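Local coordinates for protein 3-hexulose-6-phosphate synthase (PDB 3AJX) that is a synthase of the HUMPS family, built as a TIM barrel, and holds a magnesium ion, at residues K61-G66 with G85-S90; A93-A98 with K104-D109. The protein carries 1 engineered substitution. One frame throughout, in Å; residues are numbered along the deposited sequence.

In the fold
The chain folds as a closed barrel of eight parallel strands. Contacts 1 and 2 lie on the same side of the chain's centre, with their own centres about 10 Å apart. Contact 1 comes first along the chain, and contact 2 follows. Helix 89-102 is shared: its N-terminal end belongs to contact 1 and its middle to contact 2. The two contacts touch where Gly85 N probably bonds to Asp109 O, at 2.9 Å, and where Ala95 CB packs on Gly66 O. They are consecutive steps round the barrel. Contact 1 joins the loops after strands 55-62 and 80-84, beside the second subunit. Contact 2 packs the next helix on strand 105-109, and no other chain of the assembly touches its segments.

Contact 1: residues K61-G66 with G85-S90; sequences KTMDAG and GSADDS
Met63 reaches Ser86 and Ala87 through two torsions. CG is anti to the backbone N (chi1 -176°), and the bend at chi2 (62°) turns the thioether toward Ser86 and Ala87. Met63 SD lies 3.5 Å from Ser86 OG. The end methyl, Met63 CE, rests against the backbone of Ser86, 3.4 Å from Ser86 O. Ser86 OG stands between its own N and carbonyl carbon (chi1 57°), which brings it beside the sulfur. Ala87 points toward 61-66, and its CB packs 3.7 Å from Met63 O. These loops follow neighbouring strands, 55-62 and 80-84, at the C-terminal ends of the barrel strands. No direct hydrogen bond joins them. A water bridges them instead, donating to Met63 O at 2.6 Å and accepting from Asp88 N at 2.9 Å. Asp88 is the N-cap of helix 89-102. Asp88 OD2 takes Ser90 N at 3.0 Å and Ser90 OG at 2.6 Å, from opposite faces of the carboxylate plane. That oxygen also pairs with Lys142 of the second subunit. Ile111 of the second subunit packs on Met63, and Ser86 meets Ser86 of that subunit.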
loop_
_atom_site.group_PDB
_atom_site.type_symbol
_atom_site.label_atom_id
_atom_site.label_comp_id
_atom_site.label_asym_id
_atom_site.label_seq_id
_atom_site.Cartn_x
_atom_site.Cartn_y
_atom_site.Cartn_z
ATOM N N LYS A 61 2.290 3.299 3.505
ATOM C CA LYS A 61 0.848 3.059 3.468
ATOM C C LYS A 61 0.591 1.583 3.755
ATOM O O LYS A 61 -0.195 0.921 3.077
ATOM C CB LYS A 61 0.242 3.454 2.114
ATOM C CG LYS A 61 0.008 4.953 1.958
ATOM C CD LYS A 61 -0.815 5.257 0.714
ATOM C CE LYS A 61 -1.081 6.748 0.566
ATOM N NZ LYS A 61 0.179 7.525 0.393
ATOM N N THR A 62 1.268 1.082 4.780
ATOM C CA THR A 62 1.142 -0.311 5.185
ATOM C C THR A 62 -0.295 -0.724 5.490
ATOM O O THR A 62 -1.025 -0.018 6.187
ATOM C CB THR A 62 2.014 -0.578 6.409
ATOM O OG1 THR A 62 3.374 -0.276 6.077
ATOM C CG2 THR A 62 1.904 -2.035 6.847
ATOM N N MET A 63 -0.692 -1.881 4.969
ATOM C CA MET A 63 -2.041 -2.387 5.186
ATOM C C MET A 63 -2.026 -3.688 5.983
ATOM O O MET A 63 -3.030 -4.072 6.576
ATOM C CB MET A 63 -2.730 -2.611 3.841
ATOM C CG MET A 63 -4.184 -3.040 3.933
ATOM S SD MET A 63 -5.243 -1.811 4.726
ATOM C CE MET A 63 -6.627 -2.846 5.215
ATOM N N ASP A 64 -0.882 -4.365 5.987
ATOM C CA ASP A 64 -0.745 -5.625 6.710
ATOM C C ASP A 64 0.724 -5.849 7.055
ATOM O O ASP A 64 1.601 -5.259 6.425
ATOM C CB ASP A 64 -1.288 -6.771 5.854
ATOM C CG ASP A 64 -1.256 -8.107 6.573
ATOM O OD1 ASP A 64 -1.576 -8.146 7.782
ATOM O OD2 ASP A 64 -0.919 -9.116 5.921
ATOM N N ALA A 65 0.986 -6.700 8.046
ATOM C CA ALA A 65 2.353 -6.965 8.499
ATOM C C ALA A 65 2.934 -5.616 8.926
ATOM O O ALA A 65 3.967 -5.170 8.424
ATOM C CB ALA A 65 3.187 -7.575 7.374
ATOM N N GLY A 66 2.237 -4.969 9.854
ATOM C CA GLY A 66 2.648 -3.661 10.324
ATOM C C GLY A 66 4.045 -3.574 10.900
ATOM O O GLY A 66 4.809 -2.668 10.557
ATOM N N GLY A 85 -4.997 3.995 8.082
ATOM C CA GLY A 85 -5.961 3.962 9.166
ATOM C C GLY A 85 -6.953 2.829 8.955
ATOM O O GLY A 85 -7.619 2.391 9.892
ATOM N N SER A 86 -7.050 2.357 7.716
ATOM C CA SER A 86 -7.955 1.264 7.371
ATOM C C SER A 86 -7.391 -0.092 7.794
ATOM O O SER A 86 -8.096 -1.100 7.762
ATOM C CB SER A 86 -8.205 1.248 5.868
ATOM O OG SER A 86 -6.979 1.149 5.171
ATOM N N ALA A 87 -6.120 -0.116 8.181
ATOM C CA ALA A 87 -5.485 -1.357 8.607
ATOM C C ALA A 87 -6.040 -1.818 9.947
ATOM O O ALA A 87 -6.614 -1.034 10.703
ATOM C CB ALA A 87 -3.978 -1.165 8.716
ATOM N N ASP A 88 -5.875 -3.102 10.233
ATOM C CA ASP A 88 -6.342 -3.669 11.489
ATOM C C ASP A 88 -5.608 -2.969 12.630
ATOM O O ASP A 88 -4.476 -2.522 12.457
ATOM C CB ASP A 88 -6.025 -5.164 11.526
ATOM C CG ASP A 88 -6.739 -5.880 12.646
ATOM O OD1 ASP A 88 -7.941 -6.170 12.482
ATOM O OD2 ASP A 88 -6.104 -6.141 13.688
ATOM N N ASP A 89 -6.240 -2.870 13.795
ATOM C CA ASP A 89 -5.581 -2.235 14.931
ATOM C C ASP A 89 -4.267 -2.947 15.247
ATOM O O ASP A 89 -3.282 -2.305 15.607
ATOM C CB ASP A 89 -6.480 -2.268 16.173
ATOM C CG ASP A 89 -7.624 -1.275 16.102
ATOM O OD1 ASP A 89 -7.718 -0.523 15.110
ATOM O OD2 ASP A 89 -8.432 -1.247 17.055
ATOM N N SER A 90 -4.252 -4.271 15.114
ATOM C CA SER A 90 -3.050 -5.046 15.411
ATOM C C SER A 90 -1.906 -4.698 14.463
ATOM O O SER A 90 -0.736 -4.798 14.830
ATOM C CB SER A 90 -3.349 -6.549 15.348
ATOM O OG SER A 90 -3.673 -6.961 14.033
HETATM O O HOH W 1 -4.391 -4.998 8.635
#

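Contact 2: residues A93-A98 with K104-D109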
loop_
_atom_site.group_PDB
_atom_site.type_symbol
_atom_site.label_atom_id
_atom_site.label_comp_id
_atom_site.label_asym_id
_atom_site.label_seq_id
_atom_site.Cartn_x
_atom_site.Cartn_y
_atom_site.Cartn_z
ATOM N N ALA A 93 -0.624 -1.424 15.693
ATOM C CA ALA A 93 0.077 -1.712 16.939
ATOM C C ALA A 93 1.469 -2.277 16.655
ATOM O O ALA A 93 2.429 -1.946 17.343
ATOM C CB ALA A 93 -0.727 -2.702 17.777
ATOM N N GLY A 94 1.564 -3.133 15.640
ATOM C CA GLY A 94 2.836 -3.729 15.280
ATOM C C GLY A 94 3.816 -2.687 14.777
ATOM O O GLY A 94 5.000 -2.724 15.110
ATOM N N ALA A 95 3.326 -1.762 13.959
ATOM C CA ALA A 95 4.175 -0.702 13.433
ATOM C C ALA A 95 4.650 0.176 14.591
ATOM O O ALA A 95 5.814 0.579 14.641
ATOM C CB ALA A 95 3.402 0.135 12.423
ATOM N N VAL A 96 3.746 0.474 15.519
ATOM C CA VAL A 96 4.094 1.297 16.670
ATOM C C VAL A 96 5.165 0.607 17.518
ATOM O O VAL A 96 6.069 1.261 18.042
ATOM C CB VAL A 96 2.843 1.600 17.534
ATOM C CG1 VAL A 96 3.254 2.178 18.887
ATOM C CG2 VAL A 96 1.943 2.597 16.799
ATOM N N LYS A 97 5.078 -0.714 17.633
ATOM C CA LYS A 97 6.055 -1.466 18.415
ATOM C C LYS A 97 7.436 -1.311 17.775
ATOM O O LYS A 97 8.440 -1.125 18.469
ATOM C CB LYS A 97 5.645 -2.940 18.478
ATOM C CG LYS A 97 6.379 -3.752 19.526
ATOM C CD LYS A 97 5.752 -5.131 19.650
ATOM C CE LYS A 97 6.335 -5.903 20.817
ATOM N NZ LYS A 97 5.738 -7.266 20.932
ATOM N N ALA A 98 7.485 -1.370 16.449
ATOM C CA ALA A 98 8.757 -1.214 15.750
ATOM C C ALA A 98 9.260 0.218 15.926
ATOM O O ALA A 98 10.456 0.447 16.097
ATOM C CB ALA A 98 8.596 -1.534 14.274
ATOM N N LYS A 104 11.610 5.893 16.889
ATOM C CA LYS A 104 11.130 6.611 15.719
ATOM C C LYS A 104 9.612 6.697 15.797
ATOM O O LYS A 104 9.043 6.501 16.871
ATOM C CB LYS A 104 11.609 5.912 14.442
ATOM C CG LYS A 104 13.110 6.131 14.205
ATOM C CD LYS A 104 13.643 5.416 12.974
ATOM C CE LYS A 104 15.097 5.811 12.714
ATOM N NZ LYS A 104 15.693 5.112 11.537
ATOM N N GLY A 105 8.940 6.991 14.690
ATOM C CA GLY A 105 7.501 7.116 14.793
ATOM C C GLY A 105 6.626 6.687 13.640
ATOM O O GLY A 105 7.054 6.612 12.490
ATOM N N VAL A 106 5.372 6.414 13.975
ATOM C CA VAL A 106 4.383 6.005 13.000
ATOM C C VAL A 106 3.370 7.110 12.769
ATOM O O VAL A 106 2.900 7.754 13.712
ATOM C CB VAL A 106 3.609 4.751 13.470
ATOM C CG1 VAL A 106 2.423 4.499 12.549
ATOM C CG2 VAL A 106 4.527 3.546 13.479
ATOM N N VAL A 107 3.047 7.327 11.502
ATOM C CA VAL A 107 2.050 8.306 11.119
ATOM C C VAL A 107 0.935 7.488 10.494
ATOM O O VAL A 107 1.176 6.691 9.593
ATOM C CB VAL A 107 2.600 9.295 10.074
ATOM C CG1 VAL A 107 1.467 10.193 9.548
ATOM C CG2 VAL A 107 3.700 10.133 10.701
ATOM N N VAL A 108 -0.285 7.647 10.987
ATOM C CA VAL A 108 -1.388 6.898 10.408
ATOM C C VAL A 108 -2.045 7.761 9.336
ATOM O O VAL A 108 -2.521 8.860 9.617
ATOM C CB VAL A 108 -2.416 6.491 11.486
ATOM C CG1 VAL A 108 -3.616 5.816 10.833
ATOM C CG2 VAL A 108 -1.759 5.542 12.488
ATOM N N ASP A 109 -2.031 7.261 8.104
ATOM C CA ASP A 109 -2.611 7.964 6.965
ATOM C C ASP A 109 -4.101 7.643 6.920
ATOM O O ASP A 109 -4.489 6.500 6.676
ATOM C CB ASP A 109 -1.930 7.497 5.674
ATOM C CG ASP A 109 -2.305 8.342 4.480
ATOM O OD1 ASP A 109 -3.394 8.946 4.502
ATOM O OD2 ASP A 109 -1.517 8.393 3.513
#
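Helix residues 93-98 and strand residues 105-109 run in roughly opposite directions. The backbones come nearest at Val96 and Val106, whose CA atoms are 6.0 Å apart. Within the helix segment, Lys97 N bonds to Ala93 O at 2.9 Å and Ala98 N to Gly94 O. No hydrogen bond crosses to the strand, so the contact is one of packing alone.

Val106 carries it from the strand side, with its side chain directed toward the helix. Its CG1 is anti to the backbone N (chi1 170°). This leaves CG2 anti to the carbonyl carbon, against the backbone of Ala95. The methyl lies against the peptide group between Ala95 and Val96, with Val106 CG2 3.4 Å from Ala95 O. Ala95 CB points toward the strand and meets Val106 CG2 at 3.7 Å. Val96 approaches more loosely, with its CG2 4.3 Å from Val106 CB. Ala95 also packs on Val83 and on Ala70 of helix 66-75, and Val106 touches Val81 and Val83. These neighbours extend the apolar layer between the helices and the sheet. Val107 faces the other way from Val106, to the inside of the barrel, and touches Thr82 and Phe130 of the adjoining strands.

The helix links strand 80-84 to its parallel neighbour 105-109. The arrangement is the beta-alpha-beta crossover from which a TIM barrel is built, with the helix packed on the outer face of the strands.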